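PDB 6LDQ: Tll1590 protein from Thermosynechococcus elongatus, which belongs to the glycosyltransferases of the GT-B class and contains a Rossmann-like domain of the glycosyl transferase 4 type. Local coordinates for residues 69-74 against 98-103; 81-86 against 111-116; 128-133 against 212-217; 170-173 against 177-180. All coordinates share one frame; numbering follows the deposited sequence.

Contact 1: 69-74 against 98-103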
loop_
_atom_site.group_PDB
_atom_site.type_symbol
_atom_site.label_atom_id
_atom_site.label_comp_id
_atom_site.label_asym_id
_atom_site.label_seq_id
_atom_site.Cartn_x
_atom_site.Cartn_y
_atom_site.Cartn_z
ATOM N N ARG A 69 -1.067 -14.146 1.884
ATOM C CA ARG A 69 0.242 -14.348 2.488
ATOM C C ARG A 69 0.940 -13.007 2.694
ATOM O O ARG A 69 0.623 -12.014 2.036
ATOM C CB ARG A 69 1.129 -15.247 1.625
ATOM C CG ARG A 69 1.256 -14.785 0.200
ATOM C CD ARG A 69 1.857 -15.858 -0.724
ATOM N NE ARG A 69 2.125 -15.292 -2.042
ATOM C CZ ARG A 69 3.051 -15.727 -2.890
ATOM N NH1 ARG A 69 3.814 -16.769 -2.581
ATOM N NH2 ARG A 69 3.199 -15.123 -4.058
ATOM N N THR A 70 1.907 -13.006 3.605
ATOM C CA THR A 70 2.850 -11.901 3.774
ATOM C C THR A 70 4.192 -12.325 3.195
ATOM O O THR A 70 4.653 -13.445 3.447
ATOM C CB THR A 70 3.014 -11.520 5.249
ATOM O OG1 THR A 70 1.737 -11.236 5.811
ATOM C CG2 THR A 70 3.926 -10.272 5.424
ATOM N N ILE A 71 4.805 -11.441 2.412
ATOM C CA ILE A 71 6.130 -11.655 1.843
ATOM C C ILE A 71 7.083 -10.631 2.460
ATOM O O ILE A 71 6.802 -9.423 2.450
ATOM C CB ILE A 71 6.089 -11.548 0.308
ATOM C CG1 ILE A 71 5.418 -12.798 -0.290
ATOM C CG2 ILE A 71 7.480 -11.373 -0.245
ATOM C CD1 ILE A 71 4.706 -12.558 -1.615
ATOM N N ARG A 72 8.183 -11.109 3.035
ATOM C CA ARG A 72 9.163 -10.227 3.665
ATOM C C ARG A 72 10.372 -10.108 2.748
ATOM O O ARG A 72 11.011 -11.114 2.408
ATOM C CB ARG A 72 9.554 -10.734 5.053
ATOM C CG ARG A 72 8.377 -10.753 6.007
ATOM C CD ARG A 72 8.699 -11.364 7.351
ATOM N NE ARG A 72 9.499 -10.468 8.175
ATOM C CZ ARG A 72 9.001 -9.480 8.908
ATOM N NH1 ARG A 72 7.694 -9.261 8.919
ATOM N NH2 ARG A 72 9.816 -8.709 9.625
ATOM N N LEU A 73 10.668 -8.889 2.324
ATOM C CA LEU A 73 11.684 -8.672 1.318
ATOM C C LEU A 73 12.940 -8.162 1.999
ATOM O O LEU A 73 12.868 -7.332 2.909
ATOM C CB LEU A 73 11.220 -7.673 0.258
ATOM C CG LEU A 73 9.919 -7.966 -0.504
ATOM C CD1 LEU A 73 9.445 -6.702 -1.196
ATOM C CD2 LEU A 73 10.124 -9.091 -1.521
ATOM N N GLN A 74 14.081 -8.695 1.586
ATOM C CA GLN A 74 15.343 -8.125 2.033
ATOM C C GLN A 74 15.533 -6.802 1.306
ATOM O O GLN A 74 15.639 -6.762 0.075
ATOM C CB GLN A 74 16.498 -9.084 1.783
ATOM C CG GLN A 74 17.831 -8.522 2.258
ATOM C CD GLN A 74 18.921 -9.579 2.359
ATOM O OE1 GLN A 74 18.669 -10.776 2.176
ATOM N NE2 GLN A 74 20.142 -9.138 2.649
ATOM N N LYS A 98 9.870 -5.919 -7.458
ATOM C CA LYS A 98 9.743 -6.108 -8.898
ATOM C C LYS A 98 9.963 -7.560 -9.318
ATOM O O LYS A 98 9.457 -7.960 -10.372
ATOM C CB LYS A 98 10.702 -5.184 -9.643
ATOM C CG LYS A 98 10.167 -3.758 -9.797
ATOM C CD LYS A 98 11.183 -2.832 -10.448
ATOM C CE LYS A 98 11.195 -2.971 -11.965
ATOM N NZ LYS A 98 12.180 -3.997 -12.410
ATOM N N ALA A 99 10.668 -8.365 -8.512
ATOM C CA ALA A 99 10.760 -9.794 -8.811
ATOM C C ALA A 99 9.414 -10.497 -8.650
ATOM O O ALA A 99 9.122 -11.442 -9.393
ATOM C CB ALA A 99 11.803 -10.476 -7.922
ATOM N N TYR A 100 8.592 -10.068 -7.683
ATOM C CA TYR A 100 7.243 -10.624 -7.541
ATOM C C TYR A 100 6.282 -10.047 -8.569
ATOM O O TYR A 100 5.477 -10.788 -9.154
ATOM C CB TYR A 100 6.710 -10.383 -6.126
ATOM C CG TYR A 100 7.259 -11.347 -5.109
ATOM C CD1 TYR A 100 8.484 -11.106 -4.469
ATOM C CD2 TYR A 100 6.569 -12.506 -4.784
ATOM C CE1 TYR A 100 9.002 -11.998 -3.544
ATOM C CE2 TYR A 100 7.084 -13.405 -3.859
ATOM C CZ TYR A 100 8.292 -13.147 -3.241
ATOM O OH TYR A 100 8.767 -14.054 -2.321
ATOM N N HIS A 101 6.323 -8.729 -8.777
ATOM C CA HIS A 101 5.479 -8.096 -9.783
ATOM C C HIS A 101 5.799 -8.598 -11.188
ATOM O O HIS A 101 4.927 -8.577 -12.067
ATOM C CB HIS A 101 5.633 -6.566 -9.715
ATOM C CG HIS A 101 4.920 -5.843 -10.814
ATOM N ND1 HIS A 101 5.559 -5.394 -11.950
ATOM C CD2 HIS A 101 3.619 -5.499 -10.954
ATOM C CE1 HIS A 101 4.681 -4.804 -12.743
ATOM N NE2 HIS A 101 3.495 -4.859 -12.164
ATOM N N ALA A 102 7.035 -9.044 -11.421
ATOM C CA ALA A 102 7.403 -9.533 -12.748
ATOM C C ALA A 102 6.658 -10.812 -13.112
ATOM O O ALA A 102 6.411 -11.050 -14.294
ATOM C CB ALA A 102 8.905 -9.779 -12.839
ATOM N N LYS A 103 6.299 -11.625 -12.120
ATOM C CA LYS A 103 5.556 -12.872 -12.315
ATOM C C LYS A 103 4.058 -12.706 -12.083
ATOM O O LYS A 103 3.242 -13.174 -12.890
ATOM C CB LYS A 103 6.110 -13.938 -11.367
ATOM C CG LYS A 103 5.763 -15.368 -11.689
ATOM C CD LYS A 103 6.284 -16.267 -10.567
ATOM C CE LYS A 103 5.972 -17.727 -10.814
ATOM N NZ LYS A 103 6.062 -18.528 -9.564
#

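Contact 2: 81-86 against 111-116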
loop_
_atom_site.group_PDB
_atom_site.type_symbol
_atom_site.label_atom_id
_atom_site.label_comp_id
_atom_site.label_asym_id
_atom_site.label_seq_id
_atom_site.Cartn_x
_atom_site.Cartn_y
_atom_site.Cartn_z
ATOM N N ILE A 81 14.374 -0.868 11.544
ATOM C CA ILE A 81 14.677 0.504 11.176
ATOM C C ILE A 81 13.396 1.323 11.342
ATOM O O ILE A 81 12.365 0.949 10.785
ATOM C CB ILE A 81 15.208 0.617 9.738
ATOM C CG1 ILE A 81 16.542 -0.138 9.617
ATOM C CG2 ILE A 81 15.383 2.064 9.342
ATOM C CD1 ILE A 81 16.973 -0.390 8.193
ATOM N N PRO A 82 13.415 2.414 12.097
ATOM C CA PRO A 82 12.201 3.220 12.245
ATOM C C PRO A 82 11.884 3.977 10.964
ATOM O O PRO A 82 12.727 4.141 10.082
ATOM C CB PRO A 82 12.541 4.171 13.397
ATOM C CG PRO A 82 14.032 4.311 13.331
ATOM C CD PRO A 82 14.567 2.989 12.816
ATOM N N ARG A 83 10.631 4.429 10.873
ATOM C CA ARG A 83 10.128 5.039 9.640
ATOM C C ARG A 83 10.973 6.231 9.205
ATOM O O ARG A 83 11.196 6.436 8.006
ATOM C CB ARG A 83 8.658 5.447 9.821
ATOM C CG ARG A 83 8.389 6.477 10.919
ATOM C CD ARG A 83 7.002 7.075 10.774
ATOM N NE ARG A 83 6.609 7.896 11.921
ATOM C CZ ARG A 83 6.532 9.221 11.887
ATOM N NH1 ARG A 83 6.821 9.857 10.763
ATOM N NH2 ARG A 83 6.158 9.906 12.967
ATOM N N GLU A 84 11.480 7.012 10.164
ATOM C CA GLU A 84 12.268 8.205 9.849
ATOM C C GLU A 84 13.643 7.890 9.261
ATOM O O GLU A 84 14.357 8.822 8.864
ATOM C CB GLU A 84 12.410 9.070 11.109
ATOM C CG GLU A 84 13.122 8.377 12.256
ATOM C CD GLU A 84 12.189 7.709 13.250
ATOM O OE1 GLU A 84 12.659 7.425 14.374
ATOM O OE2 GLU A 84 11.007 7.451 12.923
ATOM N N LYS A 85 14.033 6.619 9.188
ATOM C CA LYS A 85 15.280 6.211 8.546
ATOM C C LYS A 85 15.045 5.246 7.389
ATOM O O LYS A 85 16.004 4.649 6.887
ATOM C CB LYS A 85 16.223 5.562 9.566
ATOM C CG LYS A 85 16.864 6.533 10.547
ATOM C CD LYS A 85 17.980 7.329 9.888
ATOM C CE LYS A 85 18.258 8.610 10.650
ATOM N NZ LYS A 85 19.412 8.436 11.569
ATOM N N LEU A 86 13.795 5.062 6.955
ATOM C CA LEU A 86 13.515 4.045 5.951
ATOM C C LEU A 86 13.679 4.546 4.525
ATOM O O LEU A 86 13.946 3.728 3.635
ATOM C CB LEU A 86 12.090 3.490 6.139
ATOM C CG LEU A 86 12.011 2.349 7.157
ATOM C CD1 LEU A 86 10.602 1.768 7.235
ATOM C CD2 LEU A 86 13.021 1.253 6.807
ATOM N N THR A 111 -0.775 0.811 -1.456
ATOM C CA THR A 111 0.383 1.213 -0.671
ATOM C C THR A 111 -0.054 1.870 0.635
ATOM O O THR A 111 -1.121 2.484 0.708
ATOM C CB THR A 111 1.247 2.174 -1.490
ATOM O OG1 THR A 111 0.439 3.223 -2.029
ATOM C CG2 THR A 111 1.854 1.424 -2.646
ATOM N N ASN A 112 0.759 1.702 1.678
ATOM C CA ASN A 112 0.419 2.154 3.022
ATOM C C ASN A 112 1.500 3.081 3.564
ATOM O O ASN A 112 2.661 2.681 3.660
ATOM C CB ASN A 112 0.269 0.999 3.995
ATOM C CG ASN A 112 -0.350 1.438 5.307
ATOM O OD1 ASN A 112 -1.485 1.925 5.342
ATOM N ND2 ASN A 112 0.384 1.262 6.394
ATOM N N TYR A 113 1.092 4.282 3.989
ATOM C CA TYR A 113 2.003 5.333 4.450
ATOM C C TYR A 113 2.889 5.871 3.325
ATOM O O TYR A 113 3.215 5.163 2.371
ATOM C CB TYR A 113 2.868 4.838 5.618
ATOM C CG TYR A 113 3.564 5.956 6.378
ATOM C CD1 TYR A 113 2.849 7.038 6.875
ATOM C CD2 TYR A 113 4.935 5.908 6.612
ATOM C CE1 TYR A 113 3.480 8.053 7.579
ATOM C CE2 TYR A 113 5.577 6.912 7.301
ATOM C CZ TYR A 113 4.845 7.982 7.787
ATOM O OH TYR A 113 5.487 8.977 8.484
ATOM N N TRP A 114 3.332 7.131 3.457
ATOM C CA TRP A 114 3.969 7.799 2.325
ATOM C C TRP A 114 5.200 7.055 1.824
ATOM O O TRP A 114 5.494 7.104 0.623
ATOM C CB TRP A 114 4.308 9.255 2.697
ATOM C CG TRP A 114 5.459 9.459 3.633
ATOM C CD1 TRP A 114 5.397 9.587 4.991
ATOM C CD2 TRP A 114 6.841 9.630 3.275
ATOM N NE1 TRP A 114 6.668 9.808 5.508
ATOM C CE2 TRP A 114 7.565 9.826 4.472
ATOM C CE3 TRP A 114 7.535 9.623 2.063
ATOM C CZ2 TRP A 114 8.945 10.039 4.482
ATOM C CZ3 TRP A 114 8.905 9.820 2.079
ATOM C CH2 TRP A 114 9.594 10.019 3.279
ATOM N N LEU A 115 5.907 6.341 2.713
ATOM C CA LEU A 115 7.130 5.624 2.330
ATOM C C LEU A 115 6.828 4.504 1.330
ATOM O O LEU A 115 7.473 4.389 0.286
ATOM C CB LEU A 115 7.814 5.044 3.577
ATOM C CG LEU A 115 8.485 6.016 4.560
ATOM C CD1 LEU A 115 8.637 5.361 5.911
ATOM C CD2 LEU A 115 9.848 6.465 4.031
ATOM N N SER A 116 5.873 3.650 1.657
ATOM C CA SER A 116 5.403 2.676 0.671
ATOM C C SER A 116 4.871 3.377 -0.575
ATOM O O SER A 116 4.993 2.853 -1.687
ATOM C CB SER A 116 4.325 1.801 1.294
ATOM O OG SER A 116 4.741 1.307 2.560
#

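Contact 3: 128-133 against 212-217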
loop_
_atom_site.group_PDB
_atom_site.type_symbol
_atom_site.label_atom_id
_atom_site.label_comp_id
_atom_site.label_asym_id
_atom_site.label_seq_id
_atom_site.Cartn_x
_atom_site.Cartn_y
_atom_site.Cartn_z
ATOM N N ASN A 128 1.347 -0.050 -15.651
ATOM C CA ASN A 128 -0.058 0.351 -15.642
ATOM C C ASN A 128 -0.808 -0.554 -14.675
ATOM O O ASN A 128 -1.077 -1.716 -14.987
ATOM C CB ASN A 128 -0.677 0.261 -17.039
ATOM C CG ASN A 128 -0.138 1.317 -17.986
ATOM O OD1 ASN A 128 0.254 2.407 -17.562
ATOM N ND2 ASN A 128 -0.099 0.995 -19.276
ATOM N N PHE A 129 -1.149 -0.018 -13.510
ATOM C CA PHE A 129 -1.949 -0.724 -12.526
ATOM C C PHE A 129 -2.848 0.278 -11.816
ATOM O O PHE A 129 -2.631 1.493 -11.880
ATOM C CB PHE A 129 -1.070 -1.490 -11.518
ATOM C CG PHE A 129 -0.065 -0.630 -10.785
ATOM C CD1 PHE A 129 1.190 -0.402 -11.317
ATOM C CD2 PHE A 129 -0.374 -0.071 -9.553
ATOM C CE1 PHE A 129 2.133 0.401 -10.641
ATOM C CE2 PHE A 129 0.560 0.713 -8.867
ATOM C CZ PHE A 129 1.822 0.946 -9.418
ATOM N N GLN A 130 -3.881 -0.241 -11.154
ATOM C CA GLN A 130 -4.719 0.587 -10.297
ATOM C C GLN A 130 -3.990 0.786 -8.980
ATOM O O GLN A 130 -3.697 -0.187 -8.283
ATOM C CB GLN A 130 -6.081 -0.066 -10.067
ATOM C CG GLN A 130 -6.777 -0.521 -11.339
ATOM C CD GLN A 130 -6.891 0.586 -12.364
ATOM O OE1 GLN A 130 -7.300 1.700 -12.042
ATOM N NE2 GLN A 130 -6.516 0.287 -13.607
ATOM N N TRP A 131 -3.691 2.038 -8.636
ATOM C CA TRP A 131 -2.865 2.348 -7.475
ATOM C C TRP A 131 -3.720 3.068 -6.439
ATOM O O TRP A 131 -4.204 4.178 -6.689
ATOM C CB TRP A 131 -1.656 3.195 -7.881
ATOM C CG TRP A 131 -0.774 3.620 -6.743
ATOM C CD1 TRP A 131 -0.610 2.987 -5.544
ATOM C CD2 TRP A 131 0.081 4.771 -6.708
ATOM N NE1 TRP A 131 0.281 3.681 -4.759
ATOM C CE2 TRP A 131 0.724 4.778 -5.454
ATOM C CE3 TRP A 131 0.363 5.800 -7.614
ATOM C CZ2 TRP A 131 1.634 5.775 -5.083
ATOM C CZ3 TRP A 131 1.262 6.804 -7.226
ATOM C CH2 TRP A 131 1.870 6.775 -5.979
ATOM N N LEU A 132 -3.920 2.431 -5.291
ATOM C CA LEU A 132 -4.583 3.076 -4.170
ATOM C C LEU A 132 -3.575 3.299 -3.060
ATOM O O LEU A 132 -2.679 2.484 -2.844
ATOM C CB LEU A 132 -5.735 2.246 -3.614
ATOM C CG LEU A 132 -6.913 2.073 -4.559
ATOM C CD1 LEU A 132 -6.718 0.741 -5.250
ATOM C CD2 LEU A 132 -8.242 2.155 -3.816
ATOM N N HIS A 133 -3.752 4.389 -2.327
ATOM C CA HIS A 133 -2.841 4.679 -1.238
ATOM C C HIS A 133 -3.614 5.107 -0.007
ATOM O O HIS A 133 -4.513 5.948 -0.093
ATOM C CB HIS A 133 -1.838 5.751 -1.613
ATOM C CG HIS A 133 -0.757 5.864 -0.604
ATOM N ND1 HIS A 133 0.476 5.282 -0.766
ATOM C CD2 HIS A 133 -0.777 6.353 0.652
ATOM C CE1 HIS A 133 1.206 5.500 0.314
ATOM N NE2 HIS A 133 0.472 6.162 1.185
ATOM N N ARG A 212 -13.254 -2.494 -6.927
ATOM C CA ARG A 212 -14.115 -2.820 -8.054
ATOM C C ARG A 212 -14.508 -1.572 -8.835
ATOM O O ARG A 212 -14.518 -1.583 -10.069
ATOM C CB ARG A 212 -15.336 -3.583 -7.548
ATOM C CG ARG A 212 -14.958 -4.888 -6.854
ATOM C CD ARG A 212 -16.157 -5.818 -6.698
ATOM N NE ARG A 212 -16.800 -5.604 -5.409
ATOM C CZ ARG A 212 -17.794 -4.746 -5.213
ATOM N NH1 ARG A 212 -18.325 -4.600 -4.006
ATOM N NH2 ARG A 212 -18.252 -4.027 -6.230
ATOM N N GLN A 213 -14.812 -0.481 -8.133
ATOM C CA GLN A 213 -15.065 0.796 -8.798
ATOM C C GLN A 213 -13.913 1.181 -9.721
ATOM O O GLN A 213 -14.124 1.529 -10.889
ATOM C CB GLN A 213 -15.272 1.889 -7.748
ATOM C CG GLN A 213 -16.682 2.375 -7.580
ATOM C CD GLN A 213 -16.788 3.345 -6.421
ATOM O OE1 GLN A 213 -17.568 3.138 -5.490
ATOM N NE2 GLN A 213 -15.976 4.392 -6.457
ATOM N N LEU A 214 -12.687 1.151 -9.195
ATOM C CA LEU A 214 -11.502 1.426 -10.006
ATOM C C LEU A 214 -11.439 0.527 -11.237
ATOM O O LEU A 214 -11.188 0.999 -12.352
ATOM C CB LEU A 214 -10.241 1.235 -9.163
ATOM C CG LEU A 214 -9.808 2.350 -8.218
ATOM C CD1 LEU A 214 -8.320 2.214 -7.952
ATOM C CD2 LEU A 214 -10.121 3.710 -8.827
ATOM N N PHE A 215 -11.647 -0.777 -11.045
ATOM C CA PHE A 215 -11.510 -1.724 -12.147
ATOM C C PHE A 215 -12.556 -1.479 -13.228
ATOM O O PHE A 215 -12.263 -1.607 -14.423
ATOM C CB PHE A 215 -11.623 -3.161 -11.635
ATOM C CG PHE A 215 -10.409 -3.657 -10.895
ATOM C CD1 PHE A 215 -9.131 -3.507 -11.426
ATOM C CD2 PHE A 215 -10.549 -4.296 -9.674
ATOM C CE1 PHE A 215 -8.017 -3.987 -10.752
ATOM C CE2 PHE A 215 -9.439 -4.765 -8.987
ATOM C CZ PHE A 215 -8.169 -4.622 -9.536
ATOM N N ALA A 216 -13.784 -1.136 -12.825
ATOM C CA ALA A 216 -14.858 -0.928 -13.791
ATOM C C ALA A 216 -14.667 0.359 -14.579
ATOM O O ALA A 216 -15.078 0.441 -15.744
ATOM C CB ALA A 216 -16.210 -0.923 -13.076
ATOM N N ALA A 217 -14.044 1.359 -13.978
ATOM C CA ALA A 217 -13.757 2.622 -14.651
ATOM C C ALA A 217 -12.798 2.472 -15.838
ATOM O O ALA A 217 -12.448 3.521 -16.386
ATOM C CB ALA A 217 -13.187 3.626 -13.650
#

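Contact 4: 170-173 against 177-180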
loop_
_atom_site.group_PDB
_atom_site.type_symbol
_atom_site.label_atom_id
_atom_site.label_comp_id
_atom_site.label_asym_id
_atom_site.label_seq_id
_atom_site.Cartn_x
_atom_site.Cartn_y
_atom_site.Cartn_z
ATOM N N VAL A 170 -6.680 8.038 -2.909
ATOM C CA VAL A 170 -5.984 8.112 -1.631
ATOM C C VAL A 170 -6.989 7.997 -0.492
ATOM O O VAL A 170 -7.925 8.798 -0.402
ATOM C CB VAL A 170 -5.174 9.409 -1.502
ATOM C CG1 VAL A 170 -4.584 9.483 -0.110
ATOM C CG2 VAL A 170 -4.098 9.442 -2.552
ATOM N N ILE A 171 -6.764 7.042 0.399
ATOM C CA ILE A 171 -7.660 6.762 1.514
ATOM C C ILE A 171 -7.185 7.525 2.750
ATOM O O ILE A 171 -5.998 7.494 3.105
ATOM C CB ILE A 171 -7.734 5.242 1.770
ATOM C CG1 ILE A 171 -8.519 4.577 0.632
ATOM C CG2 ILE A 171 -8.406 4.955 3.117
ATOM C CD1 ILE A 171 -7.820 3.431 -0.052
ATOM N N VAL A 172 -8.102 8.269 3.373
ATOM C CA VAL A 172 -7.860 8.921 4.654
ATOM C C VAL A 172 -8.649 8.187 5.724
ATOM O O VAL A 172 -9.718 7.624 5.453
ATOM C CB VAL A 172 -8.255 10.411 4.604
ATOM C CG1 VAL A 172 -7.276 11.184 3.723
ATOM C CG2 VAL A 172 -9.672 10.554 4.076
ATOM N N THR A 173 -8.133 8.184 6.945
ATOM C CA THR A 173 -8.759 7.392 7.999
ATOM C C THR A 173 -9.548 8.229 8.995
ATOM O O THR A 173 -10.134 7.669 9.920
ATOM C CB THR A 173 -7.714 6.541 8.739
ATOM O OG1 THR A 173 -6.882 7.373 9.550
ATOM C CG2 THR A 173 -6.842 5.779 7.753
ATOM N N GLU A 177 -7.419 14.035 9.511
ATOM C CA GLU A 177 -6.274 13.848 8.619
ATOM C C GLU A 177 -6.585 14.311 7.198
ATOM O O GLU A 177 -5.691 14.815 6.507
ATOM C CB GLU A 177 -5.815 12.384 8.661
ATOM C CG GLU A 177 -5.537 11.927 10.101
ATOM C CD GLU A 177 -4.548 10.765 10.242
ATOM O OE1 GLU A 177 -4.340 9.977 9.287
ATOM O OE2 GLU A 177 -3.984 10.629 11.352
ATOM N N GLU A 178 -7.839 14.176 6.745
ATOM C CA GLU A 178 -8.237 14.815 5.490
ATOM C C GLU A 178 -8.083 16.327 5.576
ATOM O O GLU A 178 -7.680 16.982 4.605
ATOM C CB GLU A 178 -9.693 14.466 5.149
ATOM C CG GLU A 178 -9.929 14.198 3.671
ATOM C CD GLU A 178 -10.049 15.474 2.895
ATOM O OE1 GLU A 178 -10.330 16.499 3.531
ATOM O OE2 GLU A 178 -9.878 15.463 1.658
ATOM N N ALA A 179 -8.449 16.906 6.714
ATOM C CA ALA A 179 -8.319 18.349 6.861
ATOM C C ALA A 179 -6.854 18.751 6.809
ATOM O O ALA A 179 -6.493 19.734 6.153
ATOM C CB ALA A 179 -8.963 18.799 8.169
ATOM N N TYR A 180 -5.996 17.978 7.476
ATOM C CA TYR A 180 -4.566 18.275 7.461
ATOM C C TYR A 180 -4.013 18.200 6.047
ATOM O O TYR A 180 -3.282 19.097 5.607
ATOM C CB TYR A 180 -3.803 17.314 8.372
ATOM C CG TYR A 180 -2.323 17.300 8.069
ATOM C CD1 TYR A 180 -1.488 18.296 8.563
ATOM C CD2 TYR A 180 -1.758 16.310 7.261
ATOM C CE1 TYR A 180 -0.129 18.310 8.274
ATOM C CE2 TYR A 180 -0.394 16.317 6.966
ATOM C CZ TYR A 180 0.413 17.319 7.472
ATOM O OH TYR A 180 1.769 17.320 7.187
HETATM O O HOH W 1 -5.713 8.995 7.440
HETATM O O HOH W 2 -4.428 6.992 10.284
#

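Contact 1: 69-74 against 98-103
Arg-69 opens the contact by bringing its guanidinium to the rim of the Tyr-100 ring: NH2 lies near the ring plane, at the edge, 4.3 Å from CE2 of Tyr-100. The main polar commitment of this arginine is different, since its NE forms a salt bridge with Asp-48. Two residues on, Ile-71 meets the same ring. Its CD1 comes to 3.4 Å from Tyr-100 CE2, and its CG2 stands 3.6 Å from Tyr-100 CZ. CD1 also sits 3.6 Å above the plane of the Arg-69 guanidinium, toward its rim, so one methyl serves both flat groups. In the Rossmann-like fold, strand 68-73 belongs to the parallel part of the sheet and helix 90-104 is the connection that leads on to strand 108-112; the short axes run 11.3 Å apart at 135°. Tyr-100 spans that gap, its CG placed beside the backbone N and anti to the carbonyl carbon (chi1 -79°), and its ring also meets Phe-50 edge-to-face. Leu-73 then lies alongside the tyrosine with its end pointing the other way, CD2 3.7 Å from Tyr-100 CE1, while touching Phe-93 and Phe-97 of the same helix.

Contact 2: 81-86 against 111-116
Leu-115, Arg-83 and Tyr-113 carry most of the surface buried here. Leu-115 reaches from the N-terminal part of helix 113-126 into the bend of loop 81-86, and its CD1 does the touching: it lies 3.5 Å from Arg-83 O and 3.9 Å from the CB of Arg-83, and Leu-86 CB is likewise 3.9 Å from Leu-115 CD1. The carbonyl O of Arg-83 already accepts a hydrogen bond from Leu-86 N at 3.1 Å. Arg-83 sets off with CG between its backbone N and carbonyl carbon (chi1 61°) and continues extended to NE, which carries its end to the tyrosine hydroxyl. The two side chains run roughly perpendicular, guanidinium and ring planes 86° apart; CD of Arg-83 approaches Tyr-113 OH to 3.3 Å and NH1 of Arg-83 lies 2.8 Å from that oxygen. Tyr-113 comes just after parallel strand 108-112, so the loop between strand 68-73 and helix 90-104 packs on a strand-to-helix junction at the C-terminal edge of the Rossmann-like sheet. A thiocyanate ion about 6 Å from the tyrosine side chain probably comes from the crystallisation liquor. The N-H...O angle of 115° makes the Arg-83 to Tyr-113 bond weak despite its short length, so the evidence points to apolar packing around the Leu-115 methyl, supplemented by a poorly directed polar contact at the exposed arginine.

Contact 3: 128-133 against 212-217
Leu-132 and Leu-214 point at each other tip to tip, one from strand 130-134 and the other from helix 200-216. Their CD1 atoms, Leu-132 CD1 and Leu-214 CD1, are 3.5 Å apart, tighter than usual carbon contact, and the same Leu-214 methyl lies 3.7 Å from Leu-132 CG. Gln-130, two residues back along the strand, meets Leu-214 differently: the side chains lie alongside one another, oppositely directed, with Gln-130 CB 3.8 Å from Leu-214 CD1. The glutamine is bent at chi2 (-53°), and its CG rests 3.7 Å from Phe-215 CE1; the amide and phenyl planes are turned 64° apart. Phe-215 also touches Leu-108 on the neighbouring strand, so the helix covers more than one strand of the sheet. The short axes of strand and helix run roughly antiparallel, 150° between directions and 9.5 Å apart, as befits a helix laid along a Rossmann-like sheet, while Trp-131 turns away toward helices 113-126 and 153-166. No hydrogen bond joins the two segments: Gln-130 NE2 lies 4.9 Å from Leu-214 O, too far to bond. Cohesion therefore rests on dispersion, with the glutamine contributing its aliphatic carbons rather than its amide.

Contact 4: 170-173 against 177-180
OE1 of Glu-177 faces Thr-173 and is gripped by three donors: two waters that lead back to the threonine, and the backbone N of Ser-137. The direct separation of Thr-173 OG1 and Glu-177 OE1, 3.6 Å, is too long for a hydrogen bond, so the link across the contact is made by solvent. Water 1 gives a proton to Glu-177 OE1 at 2.5 Å and accepts two from the threonine, from Thr-173 N at 2.6 Å and from Thr-173 OG1 at 2.9 Å. Water 2 donates to Thr-173 OG1 at 2.6 Å and, at a longer 3.1 Å, to Glu-177 OE1. The hydroxyl thus gives to one water and takes from the other, which fixes its sense in the network. A chi1 of 71° tucks Thr-173 OG1 back over its own main chain, a rotation that lets hydroxyl and amide reach a common water. One residue earlier the chemistry turns apolar. Val-172 and Glu-178 cross at a slant, and Val-172 CG2 packs 3.7 Å from Glu-178 CG. A chi1 of -140° places that CG against the valine, and the bend at chi2 (-80°) then turns the carboxylate so that OE2 pairs with Arg-182 in a salt bridge and with Thr-191 in a hydrogen bond. The latter bond ties the helix to the next strand as well. Strand 169-172, helix 175-185 and strand 191-193 form a beta-alpha-beta unit, and this is its first junction, the short strand-to-helix connection at the C-terminal end of a parallel strand, as in Rossmann-like domains of GT-B proteins.

How the contacts relate
All four contacts reach one mixed sheet and are partly buried, but unequally: contacts 1 and 3 each have two buried and no exposed touching residues, contact 2 includes the exposed Arg-83, and contact 4 has one buried residue. Contacts 1 and 3 set a helix against a strand mainly by carbon contacts, with Arg-69 and Gln-130 joining in; neither has a hydrogen bond across it. Contacts 2 and 4 sit at the C-terminal ends of strands 108-112 and 169-172 and add polar links: a weak direct bond in contact 2, waters in contact 4. Neighbouring strands couple contact 3 to both, through Thr-111 OG1 and Trp-131 NE1 at 2.8 Å and through His-133 O and Ile-171 N at 2.6 Å.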